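Local coordinates for ankyrin repeat domain protein (Legionella pneumophila subsp. pneumophila, PDB 6MCA), which is a bacterial effector with ankyrin repeats and a cysteine protease-like region that probably acts in host cells by engaging LARP7 of the 7SK snRNP complex, at residues 392-395 with 396-400; 401-404 with 405-408; 444-447 with 448-452. One frame throughout, in Å; residues are numbered along the deposited sequence.

Interaction 1 (392-395 with 396-400); sequences LDEC and IQRFY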
loop_
_atom_site.group_PDB
_atom_site.type_symbol
_atom_site.label_atom_id
_atom_site.label_comp_id
_atom_site.label_asym_id
_atom_site.label_seq_id
_atom_site.Cartn_x
_atom_site.Cartn_y
_atom_site.Cartn_z
ATOM N N LEU A 392 -0.295 2.610 16.486
ATOM C CA LEU A 392 0.076 2.043 17.779
ATOM C C LEU A 392 -1.146 1.857 18.676
ATOM O O LEU A 392 -1.295 0.818 19.335
ATOM C CB LEU A 392 1.116 2.934 18.458
ATOM C CG LEU A 392 1.640 2.473 19.819
ATOM C CD1 LEU A 392 2.179 1.057 19.730
ATOM C CD2 LEU A 392 2.712 3.423 20.322
ATOM N N ASP A 393 -2.039 2.852 18.703
ATOM C CA ASP A 393 -3.248 2.752 19.514
ATOM C C ASP A 393 -4.163 1.645 19.010
ATOM O O ASP A 393 -4.800 0.951 19.809
ATOM C CB ASP A 393 -3.985 4.091 19.524
ATOM C CG ASP A 393 -3.228 5.169 20.272
ATOM O OD1 ASP A 393 -2.258 4.833 20.982
ATOM O OD2 ASP A 393 -3.603 6.354 20.146
ATOM N N GLU A 394 -4.256 1.477 17.688
ATOM C CA GLU A 394 -5.035 0.374 17.132
ATOM C C GLU A 394 -4.509 -0.964 17.632
ATOM O O GLU A 394 -5.283 -1.834 18.052
ATOM C CB GLU A 394 -5.003 0.421 15.604
ATOM C CG GLU A 394 -6.079 1.281 14.973
ATOM C CD GLU A 394 -6.019 1.263 13.457
ATOM O OE1 GLU A 394 -5.025 0.744 12.905
ATOM O OE2 GLU A 394 -6.967 1.767 12.818
ATOM N N CYS A 395 -3.187 -1.146 17.589
ATOM C CA CYS A 395 -2.599 -2.392 18.080
ATOM C C CYS A 395 -2.908 -2.605 19.558
ATOM O O CYS A 395 -3.314 -3.701 19.972
ATOM C CB CYS A 395 -1.089 -2.390 17.844
ATOM S SG CYS A 395 -0.578 -3.297 16.378
ATOM N N ILE A 396 -2.718 -1.562 20.370
ATOM C CA ILE A 396 -2.933 -1.691 21.810
ATOM C C ILE A 396 -4.388 -2.032 22.108
ATOM O O ILE A 396 -4.681 -2.875 22.966
ATOM C CB ILE A 396 -2.489 -0.407 22.533
ATOM C CG1 ILE A 396 -0.968 -0.272 22.476
ATOM C CG2 ILE A 396 -2.972 -0.404 23.977
ATOM C CD1 ILE A 396 -0.464 1.050 22.987
ATOM N N GLN A 397 -5.322 -1.397 21.398
ATOM C CA GLN A 397 -6.737 -1.669 21.629
ATOM C C GLN A 397 -7.108 -3.080 21.192
ATOM O O GLN A 397 -7.862 -3.771 21.887
ATOM C CB GLN A 397 -7.597 -0.639 20.896
ATOM C CG GLN A 397 -9.084 -0.948 20.911
ATOM C CD GLN A 397 -9.910 0.130 20.236
ATOM O OE1 GLN A 397 -9.973 1.266 20.707
ATOM N NE2 GLN A 397 -10.548 -0.223 19.126
ATOM N N ARG A 398 -6.587 -3.529 20.048
ATOM C CA ARG A 398 -6.923 -4.862 19.567
ATOM C C ARG A 398 -6.291 -5.963 20.406
ATOM O O ARG A 398 -6.787 -7.094 20.385
ATOM C CB ARG A 398 -6.502 -5.020 18.105
ATOM C CG ARG A 398 -7.332 -4.202 17.137
ATOM C CD ARG A 398 -6.746 -4.237 15.739
ATOM N NE ARG A 398 -7.444 -3.322 14.842
ATOM C CZ ARG A 398 -7.023 -3.004 13.623
ATOM N NH1 ARG A 398 -5.903 -3.532 13.150
ATOM N NH2 ARG A 398 -7.723 -2.160 12.877
ATOM N N PHE A 399 -5.210 -5.665 21.135
ATOM C CA PHE A 399 -4.571 -6.702 21.943
ATOM C C PHE A 399 -5.532 -7.293 22.971
ATOM O O PHE A 399 -5.580 -8.515 23.153
ATOM C CB PHE A 399 -3.330 -6.147 22.642
ATOM C CG PHE A 399 -2.702 -7.114 23.608
ATOM C CD1 PHE A 399 -1.865 -8.120 23.155
ATOM C CD2 PHE A 399 -2.953 -7.022 24.969
ATOM C CE1 PHE A 399 -1.288 -9.015 24.038
ATOM C CE2 PHE A 399 -2.379 -7.913 25.857
ATOM C CZ PHE A 399 -1.546 -8.911 25.390
ATOM N N TYR A 400 -6.303 -6.444 23.654
ATOM C CA TYR A 400 -7.154 -6.925 24.738
ATOM C C TYR A 400 -8.384 -7.671 24.238
ATOM O O TYR A 400 -9.036 -8.362 25.028
ATOM C CB TYR A 400 -7.581 -5.756 25.627
ATOM C CG TYR A 400 -6.422 -5.028 26.274
ATOM C CD1 TYR A 400 -5.804 -5.535 27.410
ATOM C CD2 TYR A 400 -5.944 -3.837 25.745
ATOM C CE1 TYR A 400 -4.744 -4.874 28.003
ATOM C CE2 TYR A 400 -4.884 -3.169 26.330
ATOM C CZ TYR A 400 -4.288 -3.691 27.458
ATOM O OH TYR A 400 -3.233 -3.028 28.043
#

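Interaction 2 (401-404 with 405-408); sequences LASP and ERKA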
loop_
_atom_site.group_PDB
_atom_site.type_symbol
_atom_site.label_atom_id
_atom_site.label_comp_id
_atom_site.label_asym_id
_atom_site.label_seq_id
_atom_site.Cartn_x
_atom_site.Cartn_y
_atom_site.Cartn_z
ATOM N N LEU A 401 -8.715 -7.553 22.955
ATOM C CA LEU A 401 -9.869 -8.228 22.375
ATOM C C LEU A 401 -9.482 -9.436 21.534
ATOM O O LEU A 401 -10.349 -10.034 20.891
ATOM C CB LEU A 401 -10.676 -7.248 21.518
ATOM C CG LEU A 401 -11.287 -6.018 22.188
ATOM C CD1 LEU A 401 -11.428 -4.886 21.182
ATOM C CD2 LEU A 401 -12.633 -6.358 22.802
ATOM N N ALA A 402 -8.208 -9.815 21.532
ATOM C CA ALA A 402 -7.678 -10.747 20.550
ATOM C C ALA A 402 -7.599 -12.171 21.090
ATOM O O ALA A 402 -7.577 -12.412 22.300
ATOM C CB ALA A 402 -6.290 -10.297 20.084
ATOM N N SER A 403 -7.555 -13.118 20.154
ATOM C CA SER A 403 -7.299 -14.514 20.452
ATOM C C SER A 403 -5.843 -14.680 20.885
ATOM O O SER A 403 -5.037 -13.759 20.738
ATOM C CB SER A 403 -7.613 -15.371 19.226
ATOM O OG SER A 403 -6.598 -15.242 18.244
ATOM N N PRO A 404 -5.475 -15.841 21.440
ATOM C CA PRO A 404 -4.068 -16.031 21.841
ATOM C C PRO A 404 -3.073 -15.853 20.705
ATOM O O PRO A 404 -2.025 -15.225 20.902
ATOM C CB PRO A 404 -4.058 -17.466 22.388
ATOM C CG PRO A 404 -5.445 -17.684 22.872
ATOM C CD PRO A 404 -6.330 -16.949 21.909
ATOM N N GLU A 405 -3.372 -16.381 19.516
ATOM C CA GLU A 405 -2.437 -16.258 18.400
ATOM C C GLU A 405 -2.330 -14.814 17.922
ATOM O O GLU A 405 -1.222 -14.309 17.685
ATOM C CB GLU A 405 -2.867 -17.174 17.254
ATOM C CG GLU A 405 -2.924 -18.649 17.627
ATOM C CD GLU A 405 -4.304 -19.085 18.081
ATOM O OE1 GLU A 405 -5.302 -18.545 17.557
ATOM O OE2 GLU A 405 -4.393 -19.971 18.958
ATOM N N ARG A 406 -3.467 -14.132 17.768
ATOM C CA ARG A 406 -3.426 -12.723 17.400
ATOM C C ARG A 406 -2.778 -11.883 18.493
ATOM O O ARG A 406 -2.102 -10.895 18.191
ATOM C CB ARG A 406 -4.834 -12.218 17.087
ATOM C CG ARG A 406 -5.511 -12.978 15.958
ATOM C CD ARG A 406 -6.549 -12.130 15.239
ATOM N NE ARG A 406 -7.433 -11.431 16.165
ATOM C CZ ARG A 406 -7.462 -10.111 16.320
ATOM N NH1 ARG A 406 -6.654 -9.340 15.606
ATOM N NH2 ARG A 406 -8.302 -9.562 17.187
ATOM N N LYS A 407 -2.957 -12.268 19.760
ATOM C CA LYS A 407 -2.257 -11.584 20.843
ATOM C C LYS A 407 -0.749 -11.743 20.708
ATOM O O LYS A 407 0.002 -10.781 20.906
ATOM C CB LYS A 407 -2.729 -12.115 22.196
ATOM C CG LYS A 407 -3.998 -11.473 22.726
ATOM C CD LYS A 407 -4.128 -11.689 24.227
ATOM C CE LYS A 407 -5.517 -11.327 24.724
ATOM N NZ LYS A 407 -5.587 -11.326 26.210
ATOM N N ALA A 408 -0.287 -12.952 20.372
ATOM C CA ALA A 408 1.143 -13.166 20.166
ATOM C C ALA A 408 1.662 -12.333 19.001
ATOM O O ALA A 408 2.744 -11.737 19.083
ATOM C CB ALA A 408 1.423 -14.650 19.930
HETATM O O HOH W 1 -9.393 -12.692 17.879
#

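Interaction 3 (444-447 with 448-452); sequences EYYY and VLSSY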
loop_
_atom_site.group_PDB
_atom_site.type_symbol
_atom_site.label_atom_id
_atom_site.label_comp_id
_atom_site.label_asym_id
_atom_site.label_seq_id
_atom_site.Cartn_x
_atom_site.Cartn_y
_atom_site.Cartn_z
ATOM N N GLU A 444 2.507 -13.299 30.787
ATOM C CA GLU A 444 2.283 -14.211 29.672
ATOM C C GLU A 444 2.954 -13.759 28.381
ATOM O O GLU A 444 2.935 -14.509 27.398
ATOM C CB GLU A 444 0.780 -14.384 29.437
ATOM C CG GLU A 444 0.395 -15.682 28.738
ATOM C CD GLU A 444 -1.091 -15.769 28.448
ATOM O OE1 GLU A 444 -1.852 -14.937 28.983
ATOM O OE2 GLU A 444 -1.496 -16.667 27.678
ATOM N N TYR A 445 3.549 -12.565 28.351
ATOM C CA TYR A 445 4.161 -12.052 27.135
ATOM C C TYR A 445 5.539 -11.450 27.359
ATOM O O TYR A 445 6.208 -11.091 26.381
ATOM C CB TYR A 445 3.230 -11.023 26.475
ATOM C CG TYR A 445 1.954 -11.668 25.992
ATOM C CD1 TYR A 445 1.904 -12.313 24.764
ATOM C CD2 TYR A 445 0.815 -11.677 26.785
ATOM C CE1 TYR A 445 0.746 -12.925 24.327
ATOM C CE2 TYR A 445 -0.346 -12.287 26.357
ATOM C CZ TYR A 445 -0.375 -12.909 25.127
ATOM O OH TYR A 445 -1.530 -13.521 24.695
ATOM N N TYR A 446 5.996 -11.369 28.612
ATOM C CA TYR A 446 7.352 -10.913 28.902
ATOM C C TYR A 446 8.391 -11.626 28.047
ATOM O O TYR A 446 9.456 -11.060 27.768
ATOM C CB TYR A 446 7.664 -11.120 30.387
ATOM C CG TYR A 446 8.957 -10.481 30.844
ATOM C CD1 TYR A 446 9.041 -9.112 31.057
ATOM C CD2 TYR A 446 10.096 -11.249 31.058
ATOM C CE1 TYR A 446 10.220 -8.524 31.473
ATOM C CE2 TYR A 446 11.280 -10.668 31.473
ATOM C CZ TYR A 446 11.336 -9.306 31.679
ATOM O OH TYR A 446 12.514 -8.727 32.092
ATOM N N TYR A 447 8.092 -12.858 27.610
ATOM C CA TYR A 447 9.048 -13.619 26.812
ATOM C C TYR A 447 9.552 -12.810 25.627
ATOM O O TYR A 447 10.743 -12.865 25.297
ATOM C CB TYR A 447 8.434 -14.946 26.349
ATOM C CG TYR A 447 7.264 -14.859 25.387
ATOM C CD1 TYR A 447 5.958 -14.864 25.856
ATOM C CD2 TYR A 447 7.463 -14.822 24.011
ATOM C CE1 TYR A 447 4.882 -14.805 24.986
ATOM C CE2 TYR A 447 6.392 -14.761 23.132
ATOM C CZ TYR A 447 5.103 -14.753 23.628
ATOM O OH TYR A 447 4.032 -14.695 22.765
ATOM N N VAL A 448 8.672 -12.014 25.005
ATOM C CA VAL A 448 9.108 -11.126 23.926
ATOM C C VAL A 448 10.337 -10.343 24.369
ATOM O O VAL A 448 11.443 -10.533 23.843
ATOM C CB VAL A 448 7.968 -10.186 23.494
ATOM C CG1 VAL A 448 8.477 -9.158 22.493
ATOM C CG2 VAL A 448 6.820 -10.982 22.897
ATOM N N LEU A 449 10.163 -9.487 25.381
ATOM C CA LEU A 449 11.293 -8.744 25.925
ATOM C C LEU A 449 12.448 -9.677 26.253
ATOM O O LEU A 449 13.599 -9.405 25.881
ATOM C CB LEU A 449 10.863 -7.961 27.165
ATOM C CG LEU A 449 10.116 -6.653 26.897
ATOM C CD1 LEU A 449 9.652 -6.025 28.201
ATOM C CD2 LEU A 449 10.987 -5.685 26.110
ATOM N N SER A 450 12.149 -10.806 26.905
ATOM C CA SER A 450 13.178 -11.787 27.231
ATOM C C SER A 450 14.040 -12.077 26.013
ATOM O O SER A 450 15.259 -11.860 26.031
ATOM C CB SER A 450 12.533 -13.072 27.759
ATOM O OG SER A 450 11.935 -12.865 29.027
ATOM N N SER A 451 13.397 -12.504 24.919
ATOM C CA SER A 451 14.131 -12.830 23.702
ATOM C C SER A 451 15.072 -11.696 23.322
ATOM O O SER A 451 16.276 -11.906 23.136
ATOM C CB SER A 451 13.155 -13.126 22.563
ATOM O OG SER A 451 13.711 -12.771 21.311
ATOM N N TYR A 452 14.547 -10.471 23.265
ATOM C CA TYR A 452 15.381 -9.331 22.906
ATOM C C TYR A 452 16.563 -9.216 23.857
ATOM O O TYR A 452 17.721 -9.200 23.425
ATOM C CB TYR A 452 14.547 -8.049 22.898
ATOM C CG TYR A 452 13.747 -7.861 21.630
ATOM C CD1 TYR A 452 14.354 -7.412 20.464
ATOM C CD2 TYR A 452 12.387 -8.138 21.596
ATOM C CE1 TYR A 452 13.626 -7.242 19.300
ATOM C CE2 TYR A 452 11.651 -7.970 20.436
ATOM C CZ TYR A 452 12.276 -7.521 19.293
ATOM O OH TYR A 452 11.544 -7.353 18.138
#

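Interaction 1 (392-395 with 396-400)
The carboxylate of Glu394 and the guanidinium of Arg398 stack one turn apart on the same helix, their planes 23° from parallel. CG of Glu394 lies over one face of the guanidinium, offset toward its rim. The two side chains run alongside each other and point the same way. NH2 of Arg398 is 4.0 Å from OE1 of Glu394, a long salt bridge. The oxygen sits well out of the guanidinium plane, so charge attraction acts here without a directed N-H. Arg398 is extended from CG to NE, and its CG passes 3.3 Å from O of Glu394. That same oxygen accepts from N of Arg398 at 2.9 Å. On another side of the helix, CG of Leu392 meets CD1 of Ile396 at 4.1 Å. With CG anti to the backbone N (chi1 -179°), the Leu392 branch is brought up to this methyl. Asp393 turns its charge to Lys435, while Arg398 NH1 makes a weak bond to Leu151 O. Cys395 packs on helix 147-162 and Leu392 on Leu414. These are i to i+4 side-chain pairs, with matching backbone bonds, in the last turns of alpha-helix 373-399.

Interaction 2 (401-404 with 405-408)
Ser403 holds the N-cap position of helix 404-421, and its OG accepts a weak hydrogen bond from N of Arg406 at 3.4 Å. The bond is long but nearly straight, with an N-H...O angle of 169°. A chi1 of 75° sets OG between the backbone N and the carbonyl carbon of Ser403, facing the first turn. Two backbone bonds continue the turn. N of Lys407 reaches O of Ser403 at 2.7 Å, and N of Ala408 reaches O of Pro404 at 2.9 Å.

Water 1 adds a bridge. It accepts from N of Ser403 and from NE of Arg406, at 3.0 Å from the former. It lies at the edge of the guanidinium, in its plane.

Van der Waals contacts centre on Ala402. Its CB sits over one face of the Arg406 guanidinium, offset toward the rim, and is 3.6 Å from NH2. The bend at chi3 (-47°) folds Arg406 back toward this methyl. CG of Lys407 touches the same CB at 3.7 Å.

Charge is met beyond the turn. Arg406 NH1 forms a salt bridge with Asp152, and Lys407 makes a cation-pi contact with Phe399. The chemistry implies a helix start held by weak side-chain capping and firm backbone bonds, with water and Asp152 gripping different nitrogens of one guanidinium and probably limiting its rotation.

Interaction 3 (444-447 with 448-452)
Tyr447 lays its ring against Val448, the next residue. With chi1 at 65°, CG of Tyr447 stands between its own backbone N and carbonyl carbon. The ring therefore folds back over the chain, and its CG comes 3.2 Å from N of Val448. Val448 has CG2 beside its backbone N, on the side of this ring. CG2 makes a CH-pi contact over the face, 4.2 Å from the ring centroid of Tyr447 and 26° off the normal.

Tyr446 adopts a different conformation. Its CG is anti to the backbone N (chi1 -171°), and the ring swings along the first turn. CB of Leu449 lies over one face of this ring. CE1 of Tyr446 meets CD1 of Leu449 at 4.2 Å, the two side chains crossing at about a right angle. OG of Ser450 approaches the ring obliquely, 3.2 Å from CD2 of Tyr446.

Ser450 also grips O of Tyr446 twice. Its N bonds to that oxygen at 2.8 Å, and its OG gives a weak bond at 3.3 Å. N of Ser451 donates to O of Tyr447 at 2.7 Å.

The contact forms the start of helix 447-458. Leu449 packs on Leu418 of helix 404-421 and on Leu437 and Leu440 of helix 427-440. Tyr447 touches Ala408, and Tyr445 reaches Lys407 and Ala411 of helix 404-421.

How the interactions relate
The contacts follow one another along the chain. Interaction 1 lies in the C-terminal part of helix 373-399, interaction 2 opens helix 404-421, and interaction 3 opens helix 447-458 after helix 427-440. Centres of interactions 1 and 2 are about 11 Å apart, those of 2 and 3 about 15 Å, and those of 1 and 3 about 18 Å. All lie on the same side of the chain's centre. Phe399, Lys407 and Tyr445, one residue from each contact, come together, with the rings of Phe399 and Tyr445 edge-to-face. Three parts of the C-terminal helical region are thus tied together through one small cluster of two aromatic rings and a lysine.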